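Local coordinates for protein putative transcriptional regulator (TetR/AcrR family) (Acinetobacter sp., PDB 3KNW) that probably binds DNA as a dimeric, all-helical transcriptional regulator of the TetR/AcrR family, through a predicted helix-turn-helix motif near its amino-terminal end, at residues 14-17 with 18-22; 22-25 with 26-30; 57-60 with 61-65; 128-131 with 132-136. One frame throughout, in Å; residues are numbered along the deposited sequence.

Interaction 1: 14-17 with 18-22; sequences AKRQ and HILDS
The first helix of the TetR-type DNA-binding domain, 13-30, carries this one-turn contact, in which the Arg16 side chain crosses that of Leu20 and the Asp21 carboxylate comes up to the carbonyl of Gln17. Four successive i to i+4 backbone bonds hold the turn, among them Ile19 N to Lys15 O at 2.9 Å. Arg16 leaves the helix with an extended chain, CG anti to the backbone N (chi1 -169°), and its NH2 stands 3.7 Å from Leu20 CD1, the guanidinium lying oblique to the methyl. Leu20 holds CG beside its backbone N, anti to the carbonyl carbon (chi1 -72°), which brings the same CD1 to 3.6 Å from Arg16 O. This suits a leucine, which offers one branch to its own helix while its buried side chain packs on Leu65 of helix 58-81 and on Phe55. Ile19 behaves alike: its CG1 rests 3.4 Å from Lys15 O, and the side chain is sunk against Phe61, Phe51 and Val46. On the more polar side, Asp21 OD2 comes within 3.2 Å of Gln17 O; both are acceptors, so the pair is a contact and not a bond. Farther on, Ser22 OG donates to His18 O over 3.1 Å from above the carbonyl plane, and that oxygen also takes Ser22 N. Two polar side chains find their partners elsewhere: Lys15 NZ bonds Ser50 OG and His18 NE2 bonds Ser44 O, both in the predicted helix-turn-helix. The chemistry is therefore divided, aliphatic groups facing the domain interior and polar ends tying the helix to the helix-turn-helix.

Interaction 2: 22-25 with 26-30; sequences SGFH and LVLRK
An aromatic-aliphatic contact one helical turn long, Phe24 with Leu28, marks the half of helix 13-30 nearer its C-terminal end, within the TetR-type DNA-binding domain. Phe24 turns its ring out with CG anti to the backbone N (chi1 176°), and Leu28 lies across one face in a CH-pi contact. Leu28 CG is 4.3 Å from the ring centroid and 24° off the normal, displaced toward the rim. The phenylalanine suits a place between helices, for its ring also meets that of Tyr69, their planes about 20° apart, and touches Leu65 of helix 58-81. Gly23, with no side chain, and Val27 lie on the buried side, where Val27 CG2 sits 3.4 Å from Gly23 O and the valine packs on Leu65. Leu26 goes to another neighbour, packing on Ile40 and Thr43 of helix 37-44. The backbone bond Arg29 N to His25 O is weak at 3.4 Å, near the end of the helix. There the exposed Arg29 folds back through a bend at chi2, its NH1 3.5 Å from His25 CB. On the Phe24 ring, the nearest atom of Leu28 is the methyl CD1, 3.3 Å from CE2.

Interaction 3: 57-60 with 61-65; sequences SKEA and FGCEL
Glu59 and Cys63 meet one turn apart on helix 58-81, the carboxylate of Glu59 swung round to the sulfur of Cys63 in a loose contact. Glu59 starts with CG anti to the backbone N and then bends at chi2 (66°), which carries the carboxylate back until OE2 is 4.0 Å from Cys63 SG. The sulfur in turn lies beside its own backbone N and 3.6 Å from Glu59 O; a small thiol suits this place close to the helix carbonyl. Glu59 OE2 has its stronger partner in Ser125 OG, and Cys63 packs on Met128 and Ile131 of helix 126-153. Phe61 is directed to a different flank. Its CB sits 3.4 Å from Lys58 O, which lies at the ring's edge near the ring plane, while the buried ring makes edge-to-face contacts with Phe51 and Phe55. A phenylalanine fits here because its flat surface can serve several hydrophobic neighbours at once. Lys58 points its extended chain away to Phe32, bonding the carbonyl oxygen and making a cation-pi contact with its ring. Farther along, Glu64 CG lies 3.6 Å from Ala60 O. The start of the helix is set by Ser57, whose OG accepts from Ala60 N at 2.9 Å in an almost straight bond (178°), and Phe61 N then bonds Ser57 O at 3.1 Å. A serine N-cap of this kind opens the long helix that, in TetR-family regulators, leads from the DNA-binding domain into the regulatory domain.

Interaction 4: 128-131 with 132-136; sequences MRLI and MNDGV
Arg129 begins with CG anti to its backbone nitrogen (chi1 -168°) and turns at chi3 (75°), which carries the guanidinium back along the helix toward Asn133. There Arg129 NH2 comes 3.4 Å from Asn133 CG, and the two flat groups stand almost at right angles, 88° apart. What holds the guanidinium is well defined: NE makes a salt bridge with Glu126, and NH2 donates to the carbonyl oxygen of Leu182 of the second subunit, on which Asn133 also packs. On another side of the helix Met132, a selenomethionine, curls at chi3 and lays its CE 3.6 Å from Met128 O. Unbranched and flexible, it fits a buried place beside Met117 and Leu124. On the exposed flank Leu130 and Asp134 run side by side, with Leu130 CG 4.0 Å from Asp134 OD2. The backbone keeps the turn regular, with Asn133 N bonded to Arg129 O at 2.8 Å and Gly135 N to Ile131 O at 3.1 Å. Arginine suits this place because its several N-H groups can be used in two directions: the charge is balanced by Glu126 on its own helix, while NH2 ties helix 126-153 to a carbonyl of the dimer partner.

In the fold
Interactions 1 and 2 follow one another on helix 13-30 and share Ser22, and interaction 3 lies across from both on helix 58-81: Leu20, Phe24 and Val27 all pack on Leu65, and Ile19 on Phe61. A weak ion pair, Arg16 with Glu64, joins interactions 1 and 3 where both residues are partly exposed. Interaction 4, in the C-terminal domain, touches interaction 3 through Met128 and Ile131 but stays clear of the first two. Interactions 1, 2 and 4 mix buried and exposed residues, whereas interaction 3 has none fully exposed. Polar ends serve the helix-turn-helix in interaction 1, a CH-pi contact marks interaction 2, a cap begins the helix in interaction 3, and only interaction 4 reaches the second subunit.

Interaction 1: 14-17 with 18-22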
loop_
_atom_site.group_PDB
_atom_site.type_symbol
_atom_site.label_atom_id
_atom_site.label_comp_id
_atom_site.label_asym_id
_atom_site.label_seq_id
_atom_site.Cartn_x
_atom_site.Cartn_y
_atom_site.Cartn_z
ATOM N N ALA A 14 29.492 -12.999 -8.057
ATOM C CA ALA A 14 29.317 -11.564 -8.177
ATOM C C ALA A 14 28.525 -11.241 -9.437
ATOM O O ALA A 14 27.738 -10.303 -9.454
ATOM C CB ALA A 14 30.694 -10.826 -8.137
ATOM N N LYS A 15 28.694 -12.036 -10.484
ATOM C CA LYS A 15 27.867 -11.893 -11.694
ATOM C C LYS A 15 26.397 -12.222 -11.378
ATOM O O LYS A 15 25.494 -11.434 -11.641
ATOM C CB LYS A 15 28.380 -12.786 -12.815
ATOM C CG LYS A 15 27.752 -12.477 -14.155
ATOM C CD LYS A 15 27.980 -13.613 -15.147
ATOM C CE LYS A 15 27.992 -13.148 -16.604
ATOM N NZ LYS A 15 28.574 -14.228 -17.486
ATOM N N ARG A 16 26.180 -13.388 -10.795
ATOM C CA ARG A 16 24.862 -13.745 -10.349
ATOM C C ARG A 16 24.231 -12.567 -9.585
ATOM O O ARG A 16 23.073 -12.223 -9.842
ATOM C CB ARG A 16 24.932 -14.971 -9.462
ATOM C CG ARG A 16 23.607 -15.585 -9.146
ATOM C CD ARG A 16 23.802 -16.850 -8.307
ATOM N NE ARG A 16 22.525 -17.438 -7.917
ATOM C CZ ARG A 16 21.778 -17.039 -6.877
ATOM N NH1 ARG A 16 20.623 -17.646 -6.622
ATOM N NH2 ARG A 16 22.180 -16.043 -6.091
ATOM N N GLN A 17 25.005 -11.940 -8.682
ATOM C CA GLN A 17 24.507 -10.824 -7.848
ATOM C C GLN A 17 24.218 -9.615 -8.676
ATOM O O GLN A 17 23.241 -8.895 -8.431
ATOM C CB GLN A 17 25.522 -10.380 -6.783
ATOM C CG GLN A 17 25.952 -11.439 -5.738
ATOM C CD GLN A 17 24.788 -12.063 -4.999
ATOM O OE1 GLN A 17 23.715 -11.449 -4.857
ATOM N NE2 GLN A 17 24.983 -13.303 -4.541
ATOM N N HIS A 18 25.088 -9.363 -9.649
ATOM C CA HIS A 18 24.848 -8.251 -10.564
ATOM C C HIS A 18 23.508 -8.401 -11.257
ATOM O O HIS A 18 22.735 -7.450 -11.326
ATOM C CB HIS A 18 25.933 -8.114 -11.628
ATOM C CG HIS A 18 25.664 -6.996 -12.583
ATOM N ND1 HIS A 18 25.896 -5.677 -12.259
ATOM C CD2 HIS A 18 25.121 -6.993 -13.825
ATOM C CE1 HIS A 18 25.530 -4.911 -13.272
ATOM N NE2 HIS A 18 25.052 -5.684 -14.233
ATOM N N ILE A 19 23.253 -9.599 -11.763
ATOM C CA ILE A 19 22.016 -9.863 -12.481
ATOM C C ILE A 19 20.802 -9.628 -11.581
ATOM O O ILE A 19 19.862 -8.961 -11.980
ATOM C CB ILE A 19 21.997 -11.267 -13.076
ATOM C CG1 ILE A 19 23.139 -11.436 -14.102
ATOM C CG2 ILE A 19 20.683 -11.535 -13.783
ATOM C CD1 ILE A 19 23.379 -12.809 -14.456
ATOM N N LEU A 20 20.823 -10.168 -10.379
ATOM C CA LEU A 20 19.732 -9.965 -9.432
ATOM C C LEU A 20 19.550 -8.490 -9.162
ATOM O O LEU A 20 18.430 -7.998 -9.200
ATOM C CB LEU A 20 19.985 -10.709 -8.129
ATOM C CG LEU A 20 19.812 -12.202 -8.343
ATOM C CD1 LEU A 20 20.615 -12.940 -7.307
ATOM C CD2 LEU A 20 18.340 -12.625 -8.295
ATOM N N ASP A 21 20.647 -7.769 -8.916
ATOM C CA ASP A 21 20.563 -6.339 -8.644
ATOM C C ASP A 21 20.064 -5.522 -9.843
ATOM O O ASP A 21 19.230 -4.627 -9.661
ATOM C CB ASP A 21 21.887 -5.823 -8.071
ATOM C CG ASP A 21 22.195 -6.437 -6.674
ATOM O OD1 ASP A 21 21.210 -6.827 -5.953
ATOM O OD2 ASP A 21 23.405 -6.537 -6.304
ATOM N N SER A 22 20.529 -5.833 -11.048
ATOM C CA SER A 22 19.880 -5.336 -12.268
ATOM C C SER A 22 18.368 -5.594 -12.239
ATOM O O SER A 22 17.572 -4.657 -12.375
ATOM C CB SER A 22 20.440 -6.009 -13.516
ATOM O OG SER A 22 21.788 -5.657 -13.721
#

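Interaction 2: 22-25 with 26-30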
loop_
_atom_site.group_PDB
_atom_site.type_symbol
_atom_site.label_atom_id
_atom_site.label_comp_id
_atom_site.label_asym_id
_atom_site.label_seq_id
_atom_site.Cartn_x
_atom_site.Cartn_y
_atom_site.Cartn_z
ATOM N N SER A 22 20.529 -5.833 -11.048
ATOM C CA SER A 22 19.880 -5.336 -12.268
ATOM C C SER A 22 18.368 -5.594 -12.239
ATOM O O SER A 22 17.572 -4.657 -12.375
ATOM C CB SER A 22 20.440 -6.009 -13.516
ATOM O OG SER A 22 21.788 -5.657 -13.721
ATOM N N GLY A 23 17.976 -6.857 -12.063
ATOM C CA GLY A 23 16.572 -7.211 -12.048
ATOM C C GLY A 23 15.771 -6.423 -10.998
ATOM O O GLY A 23 14.677 -5.930 -11.279
ATOM N N PHE A 24 16.371 -6.280 -9.821
ATOM C CA PHE A 24 15.735 -5.679 -8.690
ATOM C C PHE A 24 15.351 -4.227 -8.965
ATOM O O PHE A 24 14.230 -3.829 -8.695
ATOM C CB PHE A 24 16.638 -5.740 -7.458
ATOM C CG PHE A 24 16.046 -5.035 -6.295
ATOM C CD1 PHE A 24 14.926 -5.547 -5.677
ATOM C CD2 PHE A 24 16.540 -3.825 -5.875
ATOM C CE1 PHE A 24 14.336 -4.896 -4.642
ATOM C CE2 PHE A 24 15.955 -3.164 -4.818
ATOM C CZ PHE A 24 14.844 -3.702 -4.207
ATOM N N HIS A 25 16.287 -3.455 -9.502
ATOM C CA HIS A 25 15.998 -2.099 -9.921
ATOM C C HIS A 25 14.872 -2.120 -10.931
ATOM O O HIS A 25 13.916 -1.353 -10.815
ATOM C CB HIS A 25 17.233 -1.396 -10.501
ATOM C CG HIS A 25 18.290 -1.103 -9.481
ATOM N ND1 HIS A 25 18.104 -0.197 -8.455
ATOM C CD2 HIS A 25 19.542 -1.599 -9.322
ATOM C CE1 HIS A 25 19.199 -0.143 -7.715
ATOM N NE2 HIS A 25 20.083 -0.992 -8.214
ATOM N N LEU A 26 14.953 -3.009 -11.905
ATOM C CA LEU A 26 13.928 -3.034 -12.918
ATOM C C LEU A 26 12.582 -3.154 -12.244
ATOM O O LEU A 26 11.668 -2.405 -12.557
ATOM C CB LEU A 26 14.136 -4.193 -13.880
ATOM C CG LEU A 26 13.426 -4.149 -15.239
ATOM C CD1 LEU A 26 13.553 -2.795 -15.963
ATOM C CD2 LEU A 26 13.998 -5.281 -16.093
ATOM N N VAL A 27 12.478 -4.072 -11.287
ATOM C CA VAL A 27 11.191 -4.389 -10.670
ATOM C C VAL A 27 10.644 -3.267 -9.777
ATOM O O VAL A 27 9.447 -3.123 -9.679
ATOM C CB VAL A 27 11.236 -5.734 -9.877
ATOM C CG1 VAL A 27 9.925 -5.963 -9.090
ATOM C CG2 VAL A 27 11.491 -6.900 -10.811
ATOM N N LEU A 28 11.485 -2.474 -9.130
ATOM C CA LEU A 28 10.984 -1.299 -8.402
ATOM C C LEU A 28 10.265 -0.308 -9.319
ATOM O O LEU A 28 9.299 0.324 -8.901
ATOM C CB LEU A 28 12.116 -0.544 -7.722
ATOM C CG LEU A 28 12.862 -1.212 -6.567
ATOM C CD1 LEU A 28 14.396 -1.070 -6.760
ATOM C CD2 LEU A 28 12.422 -0.629 -5.245
ATOM N N ARG A 29 10.775 -0.157 -10.542
ATOM C CA ARG A 29 10.210 0.736 -11.545
ATOM C C ARG A 29 8.969 0.152 -12.193
ATOM O O ARG A 29 7.976 0.853 -12.342
ATOM C CB ARG A 29 11.221 1.047 -12.668
ATOM C CG ARG A 29 12.243 2.169 -12.369
ATOM C CD ARG A 29 13.670 1.627 -12.147
ATOM N NE ARG A 29 14.728 2.625 -12.400
ATOM C CZ ARG A 29 16.001 2.341 -12.728
ATOM N NH1 ARG A 29 16.425 1.085 -12.877
ATOM N NH2 ARG A 29 16.863 3.335 -12.930
ATOM N N LYS A 30 9.023 -1.114 -12.597
ATOM C CA LYS A 30 8.032 -1.646 -13.535
ATOM C C LYS A 30 7.280 -2.904 -13.110
ATOM O O LYS A 30 6.406 -3.386 -13.830
ATOM C CB LYS A 30 8.701 -1.883 -14.894
ATOM C CG LYS A 30 9.225 -0.583 -15.547
ATOM C CD LYS A 30 9.845 -0.816 -16.953
ATOM C CE LYS A 30 10.610 0.431 -17.464
ATOM N NZ LYS A 30 9.811 1.703 -17.312
#

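Interaction 3: 57-60 with 61-65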
loop_
_atom_site.group_PDB
_atom_site.type_symbol
_atom_site.label_atom_id
_atom_site.label_comp_id
_atom_site.label_asym_id
_atom_site.label_seq_id
_atom_site.Cartn_x
_atom_site.Cartn_y
_atom_site.Cartn_z
ATOM N N SER A 57 14.662 -19.863 -15.625
ATOM C CA SER A 57 13.459 -19.207 -16.192
ATOM C C SER A 57 13.220 -17.875 -15.530
ATOM O O SER A 57 13.772 -17.630 -14.470
ATOM C CB SER A 57 12.232 -20.061 -15.954
ATOM O OG SER A 57 12.021 -20.157 -14.568
ATOM N N LYS A 58 12.412 -17.031 -16.155
ATOM C CA LYS A 58 12.026 -15.783 -15.563
ATOM C C LYS A 58 11.493 -16.033 -14.134
ATOM O O LYS A 58 11.778 -15.282 -13.232
ATOM C CB LYS A 58 10.948 -15.062 -16.414
ATOM C CG LYS A 58 10.657 -13.570 -15.982
ATOM C CD LYS A 58 9.334 -13.027 -16.540
ATOM C CE LYS A 58 8.833 -11.816 -15.721
ATOM N NZ LYS A 58 7.395 -11.483 -15.976
ATOM N N GLU A 59 10.791 -17.138 -13.950
ATOM C CA GLU A 59 10.194 -17.474 -12.678
ATOM C C GLU A 59 11.232 -17.896 -11.629
ATOM O O GLU A 59 11.178 -17.380 -10.500
ATOM C CB GLU A 59 9.078 -18.507 -12.868
ATOM C CG GLU A 59 8.260 -18.827 -11.632
ATOM C CD GLU A 59 7.396 -17.651 -11.088
ATOM O OE1 GLU A 59 6.689 -16.951 -11.896
ATOM O OE2 GLU A 59 7.430 -17.474 -9.847
ATOM N N ALA A 60 12.174 -18.778 -11.968
ATOM C CA ALA A 60 13.281 -19.104 -11.034
ATOM C C ALA A 60 13.980 -17.839 -10.527
ATOM O O ALA A 60 14.307 -17.699 -9.348
ATOM C CB ALA A 60 14.309 -20.045 -11.685
ATOM N N PHE A 61 14.183 -16.918 -11.446
ATOM C CA PHE A 61 14.925 -15.715 -11.211
ATOM C C PHE A 61 14.147 -14.797 -10.268
ATOM O O PHE A 61 14.718 -14.201 -9.354
ATOM C CB PHE A 61 15.149 -15.055 -12.556
ATOM C CG PHE A 61 15.610 -13.645 -12.477
ATOM C CD1 PHE A 61 16.881 -13.348 -12.028
ATOM C CD2 PHE A 61 14.801 -12.615 -12.901
ATOM C CE1 PHE A 61 17.331 -12.059 -12.004
ATOM C CE2 PHE A 61 15.241 -11.321 -12.851
ATOM C CZ PHE A 61 16.494 -11.045 -12.410
ATOM N N GLY A 62 12.848 -14.675 -10.522
ATOM C CA GLY A 62 11.936 -13.941 -9.628
ATOM C C GLY A 62 11.994 -14.522 -8.220
ATOM O O GLY A 62 12.165 -13.790 -7.269
ATOM N N CYS A 63 11.907 -15.846 -8.089
ATOM C CA CYS A 63 12.049 -16.436 -6.781
ATOM C C CYS A 63 13.412 -16.072 -6.173
ATOM O O CYS A 63 13.500 -15.775 -4.968
ATOM C CB CYS A 63 11.848 -17.955 -6.793
ATOM S SG CYS A 63 10.188 -18.486 -7.197
ATOM N N GLU A 64 14.480 -16.080 -6.963
ATOM C CA GLU A 64 15.780 -15.827 -6.329
ATOM C C GLU A 64 15.945 -14.367 -5.956
ATOM O O GLU A 64 16.558 -14.033 -4.942
ATOM C CB GLU A 64 16.950 -16.375 -7.143
ATOM C CG GLU A 64 17.036 -17.911 -7.066
ATOM C CD GLU A 64 17.077 -18.472 -5.605
ATOM O OE1 GLU A 64 16.406 -19.519 -5.300
ATOM O OE2 GLU A 64 17.781 -17.859 -4.761
ATOM N N LEU A 65 15.369 -13.513 -6.774
ATOM C CA LEU A 65 15.332 -12.085 -6.530
ATOM C C LEU A 65 14.674 -11.779 -5.192
ATOM O O LEU A 65 15.199 -11.001 -4.407
ATOM C CB LEU A 65 14.524 -11.439 -7.648
ATOM C CG LEU A 65 14.591 -9.956 -7.879
ATOM C CD1 LEU A 65 16.030 -9.574 -8.104
ATOM C CD2 LEU A 65 13.722 -9.615 -9.092
#

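Interaction 4: 128-131 with 132-136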
loop_
_atom_site.group_PDB
_atom_site.type_symbol
_atom_site.label_atom_id
_atom_site.label_comp_id
_atom_site.label_asym_id
_atom_site.label_seq_id
_atom_site.Cartn_x
_atom_site.Cartn_y
_atom_site.Cartn_z
HETATM N N MSE A 128 6.224 -17.312 -5.491
HETATM C CA MSE A 128 6.723 -15.997 -5.199
HETATM C C MSE A 128 5.868 -15.320 -4.124
HETATM O O MSE A 128 6.384 -14.699 -3.193
HETATM C CB MSE A 128 6.794 -15.174 -6.516
HETATM C CG MSE A 128 8.067 -15.496 -7.380
HETATM SE SE MSE A 128 8.189 -14.472 -8.982
HETATM C CE MSE A 128 8.402 -12.810 -8.166
ATOM N N ARG A 129 4.558 -15.482 -4.219
ATOM C CA ARG A 129 3.670 -14.911 -3.235
ATOM C C ARG A 129 3.914 -15.467 -1.832
ATOM O O ARG A 129 3.935 -14.722 -0.869
ATOM C CB ARG A 129 2.216 -15.161 -3.616
ATOM C CG ARG A 129 1.263 -14.326 -2.780
ATOM C CD ARG A 129 -0.133 -14.783 -3.032
ATOM N NE ARG A 129 -0.470 -16.062 -2.390
ATOM C CZ ARG A 129 -0.576 -16.267 -1.062
ATOM N NH1 ARG A 129 -0.915 -17.485 -0.616
ATOM N NH2 ARG A 129 -0.346 -15.287 -0.161
ATOM N N LEU A 130 4.048 -16.771 -1.735
ATOM C CA LEU A 130 4.454 -17.442 -0.480
ATOM C C LEU A 130 5.788 -16.943 0.095
ATOM O O LEU A 130 5.856 -16.617 1.269
ATOM C CB LEU A 130 4.591 -18.947 -0.727
ATOM C CG LEU A 130 4.570 -19.852 0.505
ATOM C CD1 LEU A 130 3.340 -19.594 1.457
ATOM C CD2 LEU A 130 4.627 -21.338 0.012
ATOM N N ILE A 131 6.827 -16.858 -0.732
ATOM C CA ILE A 131 8.101 -16.320 -0.272
ATOM C C ILE A 131 7.939 -14.905 0.278
ATOM O O ILE A 131 8.436 -14.595 1.363
ATOM C CB ILE A 131 9.177 -16.289 -1.384
ATOM C CG1 ILE A 131 9.614 -17.721 -1.761
ATOM C CG2 ILE A 131 10.382 -15.528 -0.913
ATOM C CD1 ILE A 131 10.359 -17.795 -3.073
HETATM N N MSE A 132 7.194 -14.073 -0.438
HETATM C CA MSE A 132 6.985 -12.687 -0.009
HETATM C C MSE A 132 6.178 -12.590 1.282
HETATM O O MSE A 132 6.541 -11.882 2.211
HETATM C CB MSE A 132 6.266 -11.918 -1.100
HETATM C CG MSE A 132 6.746 -10.516 -1.270
HETATM SE SE MSE A 132 5.637 -9.796 -2.685
HETATM C CE MSE A 132 5.472 -11.288 -3.878
ATOM N N ASN A 133 5.062 -13.287 1.305
ATOM C CA ASN A 133 4.224 -13.419 2.495
ATOM C C ASN A 133 4.952 -13.798 3.740
ATOM O O ASN A 133 4.647 -13.298 4.797
ATOM C CB ASN A 133 3.257 -14.569 2.318
ATOM C CG ASN A 133 1.912 -14.116 2.068
ATOM O OD1 ASN A 133 1.667 -13.316 1.131
ATOM N ND2 ASN A 133 0.978 -14.587 2.903
ATOM N N ASP A 134 5.836 -14.793 3.611
ATOM C CA ASP A 134 6.577 -15.249 4.744
ATOM C C ASP A 134 7.607 -14.198 5.167
ATOM O O ASP A 134 7.767 -13.981 6.356
ATOM C CB ASP A 134 7.208 -16.603 4.473
ATOM C CG ASP A 134 6.165 -17.777 4.541
ATOM O OD1 ASP A 134 5.073 -17.622 5.204
ATOM O OD2 ASP A 134 6.460 -18.855 3.926
ATOM N N GLY A 135 8.236 -13.503 4.226
ATOM C CA GLY A 135 9.157 -12.430 4.561
ATOM C C GLY A 135 8.474 -11.395 5.429
ATOM O O GLY A 135 8.977 -10.976 6.501
ATOM N N VAL A 136 7.271 -11.021 5.016
ATOM C CA VAL A 136 6.574 -9.959 5.706
ATOM C C VAL A 136 6.157 -10.473 7.064
ATOM O O VAL A 136 6.269 -9.745 8.049
ATOM C CB VAL A 136 5.348 -9.454 4.928
ATOM C CG1 VAL A 136 4.574 -8.549 5.762
ATOM C CG2 VAL A 136 5.773 -8.760 3.694
#